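Local coordinates for EGF family domain-containing protein (Toxoplasma gondii, PDB 4Z80) that probably takes part in host-cell invasion, its extracellular region binding a peptide of the RON2L1 partner as an AMA-RON2 pair of the moving junction, at residues A[15-20]-A[341-346]; A[19-24]-A[445-450]; A[150-155]-A[288-293]. All blocks are in the same frame, centred on the assembly; numbering follows the deposited sequence.

Interaction 1. Residues A[15-20]-A[341-346]; sequences YMDRFN and ETKCPP
A 3-10 turn, residues 17-19, following helix 8-16, lies against the C-terminal end of the short helix 340-343 and the Cys-Pro-Pro run that follows it. Arg-18 makes most of this joint. Its CB sits 3.4 Å from Thr-342 O, close to Cys-344 O as well. With CG in the crowded position between backbone N and carbonyl carbon (chi1 73°), the chain rises over the Phe-19 ring, CG standing above the ring centre. A bend at chi3 (51°) then turns NE back to its own segment, where it donates to Tyr-15 O at 3.1 Å along a lone pair, though not straight (138° at the hydrogen). The same carbonyl also accepts from Arg-18 N, so backbone and side chain are held by one oxygen. Both guanidinium faces are approached near the rim, by Glu-341 O 3.4 Å above one and Tyr-15 CD1 3.3 Å above the opposite one. At the tip, NH2 gives a hydrogen bond of 2.9 Å to water 2, which probably donates to Thr-342 O. Glu-341 O, at the end of the helix, would be expected to help stabilise the cation.

Lys-343 closes the other flank, its NZ reaching the syn lone pair of Asp-17 OD2 in a 2.9 Å salt bridge, while water 1 links the same NZ to OD1. The Glu-341 carboxylate turns to Arg-40 instead. Beneath the turn, Phe-19 CE1 meets Pro-346 CD at 3.7 Å, and Trp-355 packs edge-to-face with the phenyl ring. Cys-344 ties the site to Cys-95 by a disulfide. Its backbone is pressed close too: Arg-18 O stands only 2.9 Å from Cys-344 C, next to the proline nitrogen of Pro-345, which has no hydrogen to offer.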
# COMPACT_ATOMS: atom_id res chain seq x y z
N TYR A 15 -6.09 24.34 -8.67
CA TYR A 15 -4.87 23.90 -8.00
C TYR A 15 -5.17 23.45 -6.57
O TYR A 15 -4.72 22.38 -6.15
CB TYR A 15 -3.81 25.02 -8.00
CG TYR A 15 -2.62 24.70 -7.11
CD1 TYR A 15 -1.64 23.80 -7.52
CD2 TYR A 15 -2.49 25.28 -5.86
CE1 TYR A 15 -0.56 23.49 -6.69
CE2 TYR A 15 -1.41 24.99 -5.03
CZ TYR A 15 -0.45 24.09 -5.46
OH TYR A 15 0.61 23.81 -4.62
N MET A 16 -5.92 24.25 -5.83
CA MET A 16 -6.15 23.97 -4.41
C MET A 16 -7.01 22.74 -4.17
O MET A 16 -7.03 22.20 -3.07
CB MET A 16 -6.77 25.19 -3.72
CG MET A 16 -5.80 26.35 -3.54
SD MET A 16 -4.38 25.98 -2.51
CE MET A 16 -5.16 25.68 -0.92
N ASP A 17 -7.70 22.28 -5.22
CA ASP A 17 -8.49 21.05 -5.17
C ASP A 17 -7.64 19.87 -4.70
O ASP A 17 -8.16 18.94 -4.07
CB ASP A 17 -9.10 20.79 -6.56
CG ASP A 17 -9.95 19.54 -6.62
OD1 ASP A 17 -10.75 19.28 -5.70
OD2 ASP A 17 -9.84 18.83 -7.64
N ARG A 18 -6.33 19.91 -4.95
CA ARG A 18 -5.47 18.78 -4.60
C ARG A 18 -5.33 18.64 -3.08
O ARG A 18 -4.83 17.61 -2.60
CB ARG A 18 -4.08 18.91 -5.26
CG ARG A 18 -3.17 19.98 -4.65
CD ARG A 18 -1.95 20.27 -5.55
NE ARG A 18 -2.39 20.54 -6.91
CZ ARG A 18 -1.64 20.40 -8.00
NH1 ARG A 18 -0.38 20.00 -7.90
NH2 ARG A 18 -2.15 20.65 -9.19
N PHE A 19 -5.78 19.64 -2.33
CA PHE A 19 -5.68 19.61 -0.86
C PHE A 19 -7.03 19.28 -0.22
O PHE A 19 -7.12 19.25 1.01
CB PHE A 19 -5.13 20.94 -0.33
CG PHE A 19 -3.76 21.27 -0.87
CD1 PHE A 19 -2.66 20.51 -0.50
CD2 PHE A 19 -3.59 22.30 -1.77
CE1 PHE A 19 -1.39 20.80 -1.01
CE2 PHE A 19 -2.33 22.59 -2.27
CZ PHE A 19 -1.24 21.83 -1.89
N ASN A 20 -8.05 19.00 -1.03
CA ASN A 20 -9.37 18.67 -0.48
C ASN A 20 -9.47 17.18 -0.18
O ASN A 20 -10.08 16.40 -0.92
CB ASN A 20 -10.49 19.09 -1.43
CG ASN A 20 -11.85 19.04 -0.78
OD1 ASN A 20 -12.00 18.45 0.29
ND2 ASN A 20 -12.84 19.65 -1.40
N GLU A 341 -1.91 13.34 -8.77
CA GLU A 341 -1.06 14.53 -8.73
C GLU A 341 -1.85 15.82 -8.65
O GLU A 341 -1.37 16.80 -8.07
CB GLU A 341 -0.15 14.58 -9.95
CG GLU A 341 0.88 13.47 -9.96
CD GLU A 341 0.39 12.22 -10.65
OE1 GLU A 341 -0.83 12.08 -10.89
OE2 GLU A 341 1.25 11.36 -10.97
N THR A 342 -3.06 15.83 -9.19
CA THR A 342 -3.88 17.04 -9.19
C THR A 342 -5.05 16.95 -8.22
O THR A 342 -5.76 17.93 -8.03
CB THR A 342 -4.45 17.35 -10.60
OG1 THR A 342 -5.22 16.24 -11.09
CG2 THR A 342 -3.32 17.65 -11.57
N LYS A 343 -5.23 15.79 -7.59
CA LYS A 343 -6.36 15.56 -6.69
C LYS A 343 -5.93 15.31 -5.24
O LYS A 343 -6.77 15.30 -4.34
CB LYS A 343 -7.20 14.38 -7.18
CG LYS A 343 -8.04 14.67 -8.40
CD LYS A 343 -9.24 15.55 -8.05
CE LYS A 343 -10.10 15.83 -9.26
NZ LYS A 343 -11.26 16.69 -8.88
N CYS A 344 -4.63 15.09 -5.04
CA CYS A 344 -4.09 14.71 -3.73
C CYS A 344 -2.89 15.56 -3.36
O CYS A 344 -2.24 16.12 -4.23
CB CYS A 344 -3.68 13.24 -3.73
SG CYS A 344 -4.96 12.10 -4.23
N PRO A 345 -2.57 15.63 -2.05
CA PRO A 345 -1.41 16.43 -1.67
C PRO A 345 -0.09 15.81 -2.11
O PRO A 345 0.03 14.59 -2.24
CB PRO A 345 -1.50 16.47 -0.13
CG PRO A 345 -2.90 16.09 0.18
CD PRO A 345 -3.31 15.14 -0.88
N PRO A 346 0.92 16.66 -2.34
CA PRO A 346 2.26 16.17 -2.67
C PRO A 346 2.98 15.63 -1.44
O PRO A 346 2.50 15.75 -0.31
CB PRO A 346 2.94 17.43 -3.21
CG PRO A 346 2.34 18.51 -2.38
CD PRO A 346 0.89 18.13 -2.22
O HOH W 1 -12.66 17.38 -6.26
O HOH W 2 -5.05 20.41 -8.91

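Interaction 2. Residues A[19-24]-A[445-450]; sequences FNIPKN and AFTSLS
Apolar contact carries the meeting of 19-24 with 445-450, and Ile-21 is its hub. Its side chain extends (chi2 172°) so that CD1 pokes at the turn, 3.7 Å from Thr-447 CB and 3.5 Å from Ser-448 OG. Further back on the same branch, CG1 lies 3.8 Å from Leu-449 CD1, the two side chains running alongside one another head to tail. Phe-19 adds its CD1, 4.0 Å from Thr-447 CG2, its side chain set roughly perpendicular to that of the threonine.

The receiving surface is a type I turn, Thr-447 to Ser-450, that ends strand 443-447, an outermost strand of the antiparallel sheet it forms with 371-377, 424-430 and 405-410. Within it Thr-447 makes an ST turn.

No hydrogen bond crosses between the segments; several polar groups are met within their own segment or by neighbours. Thr-447 OG1, held between backbone N and carbonyl carbon, accepts from Leu-449 N at 3.1 Å and donates to Ser-450 OG at 2.8 Å. Ser-448 OG pairs with His-404 ND1. On the other segment Asn-20 is the N-cap of helix 21-24, its OD1 taking a weak bond of 3.5 Å from Lys-23 N.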
# COMPACT_ATOMS: atom_id res chain seq x y z
N PHE A 19 -5.78 19.64 -2.33
CA PHE A 19 -5.68 19.61 -0.86
C PHE A 19 -7.03 19.28 -0.22
O PHE A 19 -7.12 19.25 1.01
CB PHE A 19 -5.13 20.94 -0.33
CG PHE A 19 -3.76 21.27 -0.87
CD1 PHE A 19 -2.66 20.51 -0.50
CD2 PHE A 19 -3.59 22.30 -1.77
CE1 PHE A 19 -1.39 20.80 -1.01
CE2 PHE A 19 -2.33 22.59 -2.27
CZ PHE A 19 -1.24 21.83 -1.89
N ASN A 20 -8.05 19.00 -1.03
CA ASN A 20 -9.37 18.67 -0.48
C ASN A 20 -9.47 17.18 -0.18
O ASN A 20 -10.08 16.40 -0.92
CB ASN A 20 -10.49 19.09 -1.43
CG ASN A 20 -11.85 19.04 -0.78
OD1 ASN A 20 -12.00 18.45 0.29
ND2 ASN A 20 -12.84 19.65 -1.40
N ILE A 21 -8.88 16.80 0.94
CA ILE A 21 -8.66 15.40 1.26
C ILE A 21 -9.97 14.62 1.47
O ILE A 21 -10.12 13.55 0.91
CB ILE A 21 -7.72 15.29 2.49
CG1 ILE A 21 -6.30 15.68 2.06
CG2 ILE A 21 -7.72 13.87 3.08
CD1 ILE A 21 -5.31 15.81 3.19
N PRO A 22 -10.93 15.17 2.24
CA PRO A 22 -12.17 14.37 2.37
C PRO A 22 -12.90 14.14 1.05
O PRO A 22 -13.49 13.08 0.86
CB PRO A 22 -13.01 15.21 3.34
CG PRO A 22 -12.00 15.95 4.15
CD PRO A 22 -10.94 16.33 3.13
N LYS A 23 -12.86 15.11 0.15
CA LYS A 23 -13.55 14.97 -1.13
C LYS A 23 -12.83 14.00 -2.08
O LYS A 23 -13.48 13.28 -2.85
CB LYS A 23 -13.69 16.33 -1.81
CG LYS A 23 -14.53 16.32 -3.09
CD LYS A 23 -14.69 17.72 -3.64
CE LYS A 23 -15.76 17.78 -4.73
NZ LYS A 23 -15.31 17.17 -6.00
N ASN A 24 -11.50 13.96 -2.02
CA ASN A 24 -10.71 13.27 -3.03
C ASN A 24 -10.05 11.98 -2.58
O ASN A 24 -9.72 11.14 -3.40
CB ASN A 24 -9.65 14.23 -3.57
CG ASN A 24 -10.27 15.42 -4.28
OD1 ASN A 24 -11.41 15.35 -4.72
ND2 ASN A 24 -9.53 16.51 -4.39
N ALA A 445 3.25 24.43 6.29
CA ALA A 445 1.93 23.84 6.17
C ALA A 445 2.03 22.35 5.88
O ALA A 445 2.76 21.92 4.98
CB ALA A 445 1.12 24.54 5.09
N PHE A 446 1.26 21.56 6.64
CA PHE A 446 1.18 20.11 6.51
C PHE A 446 -0.22 19.65 6.17
O PHE A 446 -1.20 20.31 6.54
CB PHE A 446 1.59 19.41 7.82
CG PHE A 446 3.02 19.61 8.23
CD1 PHE A 446 3.40 20.73 8.96
CD2 PHE A 446 3.99 18.66 7.93
CE1 PHE A 446 4.72 20.91 9.36
CE2 PHE A 446 5.31 18.84 8.34
CZ PHE A 446 5.67 19.96 9.04
N THR A 447 -0.33 18.52 5.47
CA THR A 447 -1.59 17.77 5.40
C THR A 447 -1.39 16.40 6.03
O THR A 447 -0.28 15.94 6.26
CB THR A 447 -2.13 17.57 3.95
OG1 THR A 447 -1.47 16.46 3.33
CG2 THR A 447 -2.02 18.84 3.12
N SER A 448 -2.51 15.72 6.28
CA SER A 448 -2.47 14.39 6.87
C SER A 448 -1.90 13.32 5.95
O SER A 448 -1.60 12.22 6.40
CB SER A 448 -3.89 14.01 7.31
OG SER A 448 -4.81 14.10 6.25
N LEU A 449 -1.77 13.65 4.66
CA LEU A 449 -1.17 12.75 3.67
C LEU A 449 0.27 13.14 3.31
O LEU A 449 0.91 12.45 2.51
CB LEU A 449 -2.04 12.75 2.40
CG LEU A 449 -3.40 12.04 2.54
CD1 LEU A 449 -4.33 12.46 1.43
CD2 LEU A 449 -3.22 10.53 2.52
N SER A 450 0.77 14.21 3.92
CA SER A 450 2.14 14.70 3.67
C SER A 450 3.19 13.91 4.44
O SER A 450 2.92 13.39 5.53
CB SER A 450 2.29 16.17 4.07
OG SER A 450 1.28 17.00 3.53

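Interaction 3. Residues A[150-155]-A[288-293]; sequences GFAMYA and ECRLLG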
# COMPACT_ATOMS: atom_id res chain seq x y z
N GLY A 150 6.94 -10.24 8.99
CA GLY A 150 6.69 -8.85 8.63
C GLY A 150 5.33 -8.71 7.95
O GLY A 150 4.40 -9.47 8.24
N PHE A 151 5.24 -7.76 7.03
CA PHE A 151 3.99 -7.47 6.33
C PHE A 151 4.06 -7.68 4.82
O PHE A 151 3.07 -7.47 4.13
CB PHE A 151 3.57 -6.03 6.60
CG PHE A 151 2.40 -5.89 7.52
CD1 PHE A 151 2.41 -6.49 8.77
CD2 PHE A 151 1.30 -5.14 7.15
CE1 PHE A 151 1.34 -6.35 9.62
CE2 PHE A 151 0.23 -4.99 8.01
CZ PHE A 151 0.25 -5.60 9.24
N ALA A 152 5.23 -8.07 4.30
CA ALA A 152 5.39 -8.14 2.85
C ALA A 152 4.77 -9.39 2.27
O ALA A 152 4.86 -10.47 2.83
CB ALA A 152 6.86 -8.08 2.49
N MET A 153 4.14 -9.24 1.11
CA MET A 153 3.54 -10.38 0.43
C MET A 153 4.63 -11.34 -0.04
O MET A 153 5.77 -10.94 -0.27
CB MET A 153 2.68 -9.91 -0.74
CG MET A 153 1.88 -11.01 -1.43
SD MET A 153 0.89 -11.93 -0.24
CE MET A 153 0.03 -13.06 -1.35
N TYR A 154 4.27 -12.61 -0.17
CA TYR A 154 5.16 -13.63 -0.71
C TYR A 154 5.76 -13.16 -2.02
O TYR A 154 5.13 -12.44 -2.79
CB TYR A 154 4.41 -14.95 -0.90
CG TYR A 154 3.70 -15.42 0.35
CD1 TYR A 154 4.42 -15.85 1.46
CD2 TYR A 154 2.32 -15.41 0.43
CE1 TYR A 154 3.78 -16.26 2.61
CE2 TYR A 154 1.67 -15.84 1.57
CZ TYR A 154 2.40 -16.26 2.66
OH TYR A 154 1.76 -16.68 3.81
N ALA A 155 7.00 -13.57 -2.28
CA ALA A 155 7.72 -13.09 -3.45
C ALA A 155 7.07 -13.50 -4.76
O ALA A 155 7.12 -12.77 -5.74
CB ALA A 155 9.14 -13.59 -3.41
N GLU A 288 11.56 1.00 -5.55
CA GLU A 288 11.03 -0.31 -5.19
C GLU A 288 9.53 -0.25 -4.87
O GLU A 288 9.08 0.60 -4.09
CB GLU A 288 11.79 -0.89 -4.00
CG GLU A 288 11.27 -2.28 -3.63
CD GLU A 288 12.18 -3.01 -2.66
OE1 GLU A 288 13.02 -2.36 -2.02
OE2 GLU A 288 12.04 -4.25 -2.56
N CYS A 289 8.78 -1.17 -5.47
CA CYS A 289 7.36 -1.38 -5.18
C CYS A 289 7.22 -2.73 -4.50
O CYS A 289 7.52 -3.76 -5.10
CB CYS A 289 6.53 -1.32 -6.46
SG CYS A 289 4.76 -1.65 -6.27
N ARG A 290 6.76 -2.73 -3.25
CA ARG A 290 6.63 -3.96 -2.47
C ARG A 290 5.17 -4.16 -2.06
O ARG A 290 4.60 -3.32 -1.37
CB ARG A 290 7.52 -3.91 -1.23
CG ARG A 290 7.74 -5.26 -0.58
CD ARG A 290 8.91 -5.99 -1.24
NE ARG A 290 9.08 -7.34 -0.71
CZ ARG A 290 9.56 -7.60 0.50
NH1 ARG A 290 9.92 -6.61 1.30
NH2 ARG A 290 9.68 -8.86 0.91
N LEU A 291 4.57 -5.26 -2.50
CA LEU A 291 3.21 -5.60 -2.12
C LEU A 291 3.18 -6.03 -0.66
O LEU A 291 4.10 -6.72 -0.20
CB LEU A 291 2.66 -6.72 -3.00
CG LEU A 291 2.62 -6.42 -4.50
CD1 LEU A 291 2.14 -7.65 -5.24
CD2 LEU A 291 1.75 -5.22 -4.83
N LEU A 292 2.15 -5.61 0.06
CA LEU A 292 1.92 -6.05 1.44
C LEU A 292 0.86 -7.14 1.44
O LEU A 292 -0.11 -7.09 0.68
CB LEU A 292 1.47 -4.89 2.32
CG LEU A 292 2.40 -3.68 2.38
CD1 LEU A 292 1.78 -2.58 3.24
CD2 LEU A 292 3.77 -4.06 2.91
N GLY A 293 1.03 -8.13 2.31
CA GLY A 293 0.12 -9.26 2.35
C GLY A 293 -1.12 -9.04 3.20
O GLY A 293 -2.07 -9.80 3.13
O HOH W 3 8.49 -10.98 -0.76
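A single backbone bridge joins Ala-152 and Leu-292, CA atoms 4.3 Å apart, with one hydrogen bond on each side of it, from Gly-293 N to Phe-151 O (2.8 Å, 162°) and from Met-153 N to Leu-291 O. The second is nearly straight at its hydrogen (174°), although the donor stands above the carbonyl plane. Arg-290 runs from CG anti to the backbone N through a bend at chi2, which lays its guanidinium over Ala-152: the methyl CB sits 3.2 Å above one face of the plane, toward its rim. In that plane, at the edge, water 3 accepts from NH2 at 2.9 Å and donates to Met-153 O, while NH1 reaches Lys-118 O. Met-153 CB meets Leu-291 CB at 3.9 Å; the chain then bends at chi2 (53°) and carries SD to 3.8 Å from Gly-293 CA. Leu-292 CD2 rests by Phe-151 CB. The bridge thus joins the loop 150-155 to the residues that directly follow strand 289-291, an outermost strand of its sheet, where Leu-291 packs on helix 252-262 and strand 280-283, and Cys-289 is disulfide-bonded to Cys-255 of that helix.

Interactions 1 and 2 start from the same N-terminal stretch, sharing Phe-19 and Asn-20, and form one continuous cluster with centres about 7 Å apart; Pro-345 CD touches Leu-449 CD1 at 3.7 Å where they meet. Through them the 3-10 turn after helix 8-16 and the start of helix 21-24 are packed against two late parts of the chain, the end of helix 340-343 and the strand 443-447. Interaction 3 lies at the edge of a different sheet, the one holding strand 289-291, its centre about 28 Å from interaction 1 and 26 Å from interaction 2. In sequence it is nested inside both loops. The N-terminal segment is thus closed onto a later module, consistent with successive PAN-type domains in this family.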